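Local coordinates for protein putative sulfatase yidJ (Bacteroides fragilis, PDB 2QZU) that probably hydrolyses sulfate esters, as a putative metal-binding arylsulfatase of the sulfatase family, at residues A[199-205]-A[226-230]. Residue numbers count along the deposited sequence, not the author numbering.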
ATOM      1  N   TRP A 199       9.324  -2.073 -14.553  1.00  6.26           N
ATOM      2  CA  TRP A 199       9.883  -1.718 -13.250  1.00  7.63           C
ATOM      3  C   TRP A 199      10.850  -0.550 -13.437  1.00  5.31           C
ATOM      4  O   TRP A 199      11.670  -0.558 -14.350  1.00  6.84           O
ATOM      5  CB  TRP A 199      10.597  -2.931 -12.635  1.00  4.11           C
ATOM      6  CG  TRP A 199      10.921  -2.783 -11.164  1.00  4.11           C
ATOM      7  CD1 TRP A 199      10.084  -2.337 -10.175  1.00  3.32           C
ATOM      8  CD2 TRP A 199      12.151  -3.131 -10.518  1.00  2.56           C
ATOM      9  NE1 TRP A 199      10.720  -2.388  -8.954  1.00  7.00           N
ATOM     10  CE2 TRP A 199      11.991  -2.871  -9.136  1.00  5.78           C
ATOM     11  CE3 TRP A 199      13.377  -3.639 -10.973  1.00  4.32           C
ATOM     12  CZ2 TRP A 199      13.010  -3.103  -8.202  1.00  4.11           C
ATOM     13  CZ3 TRP A 199      14.393  -3.871 -10.044  1.00  4.07           C
ATOM     14  CH2 TRP A 199      14.201  -3.603  -8.675  1.00  3.85           C
ATOM     15  N   GLY A 200      10.739   0.452 -12.570  1.00  5.14           N
ATOM     16  CA  GLY A 200      11.584   1.631 -12.663  1.00  5.93           C
ATOM     17  C   GLY A 200      13.040   1.406 -13.032  1.00  7.44           C
ATOM     18  O   GLY A 200      13.494   1.906 -14.064  1.00  9.56           O
ATOM     19  N   PRO A 201      13.803   0.668 -12.209  1.00  6.81           N
ATOM     20  CA  PRO A 201      15.221   0.391 -12.465  1.00  7.99           C
ATOM     21  C   PRO A 201      15.482  -0.229 -13.829  1.00 10.97           C
ATOM     22  O   PRO A 201      16.528   0.004 -14.428  1.00  8.28           O
ATOM     23  CB  PRO A 201      15.600  -0.547 -11.321  1.00  5.56           C
ATOM     24  CG  PRO A 201      14.724  -0.059 -10.203  1.00  7.05           C
ATOM     25  CD  PRO A 201      13.393   0.107 -10.909  1.00  6.88           C
ATOM     26  N   GLU A 202      14.531  -1.034 -14.299  1.00 10.01           N
ATOM     27  CA  GLU A 202      14.642  -1.690 -15.598  1.00  9.76           C
ATOM     28  C   GLU A 202      14.583  -0.674 -16.725  1.00  8.72           C
ATOM     29  O   GLU A 202      15.414  -0.695 -17.635  1.00  7.89           O
ATOM     30  CB  GLU A 202      13.506  -2.697 -15.786  1.00 10.92           C
ATOM     31  CG  GLU A 202      13.827  -4.107 -15.363  1.00 23.88           C
ATOM     32  CD  GLU A 202      12.696  -5.067 -15.684  1.00 35.33           C
ATOM     33  OE1 GLU A 202      12.215  -5.047 -16.839  1.00 32.17           O
ATOM     34  OE2 GLU A 202      12.293  -5.838 -14.787  1.00 28.61           O
ATOM     35  N   TYR A 203      13.590   0.207 -16.660  1.00  5.09           N
ATOM     36  CA  TYR A 203      13.406   1.240 -17.672  1.00  7.03           C
ATOM     37  C   TYR A 203      14.574   2.218 -17.636  1.00  7.24           C
ATOM     38  O   TYR A 203      15.148   2.566 -18.670  1.00  7.78           O
ATOM     39  CB  TYR A 203      12.101   1.996 -17.422  1.00  4.99           C
ATOM     40  CG  TYR A 203      11.867   3.149 -18.382  1.00  8.07           C
ATOM     41  CD1 TYR A 203      11.559   2.921 -19.725  1.00  9.54           C
ATOM     42  CD2 TYR A 203      11.957   4.468 -17.941  1.00  7.37           C
ATOM     43  CE1 TYR A 203      11.348   3.985 -20.603  1.00 10.39           C
ATOM     44  CE2 TYR A 203      11.748   5.530 -18.804  1.00  6.35           C
ATOM     45  CZ  TYR A 203      11.445   5.288 -20.128  1.00  8.70           C
ATOM     46  OH  TYR A 203      11.252   6.355 -20.970  1.00 14.12           O
ATOM     47  N   GLU A 204      14.922   2.656 -16.434  1.00  5.18           N
ATOM     48  CA  GLU A 204      16.018   3.593 -16.266  1.00  3.87           C
ATOM     49  C   GLU A 204      17.327   3.039 -16.810  1.00  6.82           C
ATOM     50  O   GLU A 204      18.070   3.751 -17.482  1.00  5.79           O
ATOM     51  CB  GLU A 204      16.135   3.974 -14.790  1.00  6.80           C
ATOM     52  CG  GLU A 204      15.005   4.899 -14.361  1.00  4.48           C
ATOM     53  CD  GLU A 204      14.652   4.789 -12.891  1.00 13.28           C
ATOM     54  OE1 GLU A 204      15.393   4.117 -12.142  1.00 16.46           O
ATOM     55  OE2 GLU A 204      13.627   5.384 -12.487  1.00 15.74           O
ATOM     56  N   ALA A 205      17.612   1.772 -16.532  1.00  4.11           N
ATOM     57  CA  ALA A 205      18.833   1.158 -17.032  1.00  7.18           C
ATOM     58  C   ALA A 205      18.787   1.086 -18.560  1.00 10.45           C
ATOM     59  O   ALA A 205      19.806   1.262 -19.227  1.00  9.33           O
ATOM     60  CB  ALA A 205      19.011  -0.241 -16.433  1.00  8.00           C
ATOM     61  N   VAL A 226      22.102   8.314 -12.905  1.00  4.69           N
ATOM     62  CA  VAL A 226      21.001   7.365 -12.969  1.00  4.35           C
ATOM     63  C   VAL A 226      20.557   7.254 -11.510  1.00  5.64           C
ATOM     64  O   VAL A 226      21.255   6.671 -10.685  1.00  3.99           O
ATOM     65  CB  VAL A 226      21.451   5.986 -13.503  1.00  5.09           C
ATOM     66  CG1 VAL A 226      20.258   5.049 -13.586  1.00  8.49           C
ATOM     67  CG2 VAL A 226      22.083   6.144 -14.880  1.00  3.40           C
ATOM     68  N   SER A 227      19.405   7.846 -11.210  1.00  5.60           N
ATOM     69  CA  SER A 227      18.856   7.882  -9.859  1.00  6.86           C
ATOM     70  C   SER A 227      17.654   6.947  -9.724  1.00  5.86           C
ATOM     71  O   SER A 227      16.525   7.317 -10.055  1.00  5.58           O
ATOM     72  CB  SER A 227      18.453   9.325  -9.534  1.00  4.96           C
ATOM     73  OG  SER A 227      17.902   9.444  -8.236  1.00  7.45           O
HETATM   74  N   MSE A 228      17.904   5.737  -9.229  1.00  4.81           N
HETATM   75  CA  MSE A 228      16.848   4.736  -9.071  1.00  6.39           C
HETATM   76  C   MSE A 228      16.109   4.885  -7.749  1.00  4.03           C
HETATM   77  O   MSE A 228      16.690   5.298  -6.746  1.00  7.16           O
HETATM   78  CB  MSE A 228      17.448   3.336  -9.178  1.00  7.37           C
HETATM   79  CG  MSE A 228      18.113   3.066 -10.521  1.00  4.56           C
HETATM   80 SE   MSE A 228      19.029   1.357 -10.529  1.00 22.06          SE
HETATM   81  CE  MSE A 228      19.553   1.308 -12.397  1.00 14.66           C
ATOM     82  N   ASN A 229      14.827   4.532  -7.753  1.00  5.09           N
ATOM     83  CA  ASN A 229      13.996   4.655  -6.561  1.00  6.60           C
ATOM     84  C   ASN A 229      14.138   3.464  -5.608  1.00  5.11           C
ATOM     85  O   ASN A 229      14.452   3.647  -4.431  1.00  5.67           O
ATOM     86  CB  ASN A 229      12.533   4.871  -6.962  1.00  8.87           C
ATOM     87  CG  ASN A 229      11.762   5.669  -5.926  1.00  9.42           C
ATOM     88  OD1 ASN A 229      11.884   5.424  -4.728  1.00 11.74           O
ATOM     89  ND2 ASN A 229      10.965   6.629  -6.383  1.00 15.04           N
ATOM     90  N   PRO A 230      13.897   2.227  -6.087  1.00  5.46           N
ATOM     91  CA  PRO A 230      14.056   1.104  -5.153  1.00  5.08           C
ATOM     92  C   PRO A 230      15.513   1.140  -4.679  1.00  4.58           C
ATOM     93  O   PRO A 230      16.381   1.609  -5.408  1.00  7.41           O
ATOM     94  CB  PRO A 230      13.781  -0.118  -6.027  1.00  3.76           C
ATOM     95  CG  PRO A 230      12.856   0.413  -7.099  1.00  5.34           C
ATOM     96  CD  PRO A 230      13.458   1.763  -7.417  1.00  4.50           C
TER
HETATM   97  O   HOH W   1      13.738   3.296 -10.105  1.00  6.75           O
HETATM   98  O   HOH W   2      13.971   6.423 -10.125  1.00  9.98           O
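Glu204 reaches from the first turns of helix 200-213 towards the end of strand 222-228, and its carboxylate meets the backbone at the end of the strand and in the loop that follows through two waters. With chi1 m and chi2 t the side chain is extended, and Glu204 OE1 accepts a hydrogen bond from water 1 (2.7 Å), which in turn accepts one from Asn229 N (2.9 Å). Water 2 donates both to Glu204 OE2 (2.6 Å) and to Ser227 O (2.7 Å); Tyr183 gives OE2 a further hydrogen bond. Helix residues 200-205 run nearly antiparallel to strand residues 226-228 (171°), their axes 8.8 Å apart at closest approach, as expected of a helix that precedes a parallel strand in an alpha/beta fold, here packed on the central mixed sheet of the alkaline phosphatase-like sulfatase domain. Selenomethionine Met228, m at chi1 and t beyond, is extended and runs obliquely to the helix: its CG is 3.3 Å from Glu204 OE1, SE is 4.0 Å from Pro201 CB, and CE is 4.4 Å from Ala205 CB. Further along, two prolines pack ring to ring, Pro201 CG 3.6 Å from Pro230 CD. The t rotamer of N-cap residue Trp199 carries its indole alongside, with CZ2 3.7 Å from Pro230 CG, while NE1 hydrogen-bonds Leu237 O.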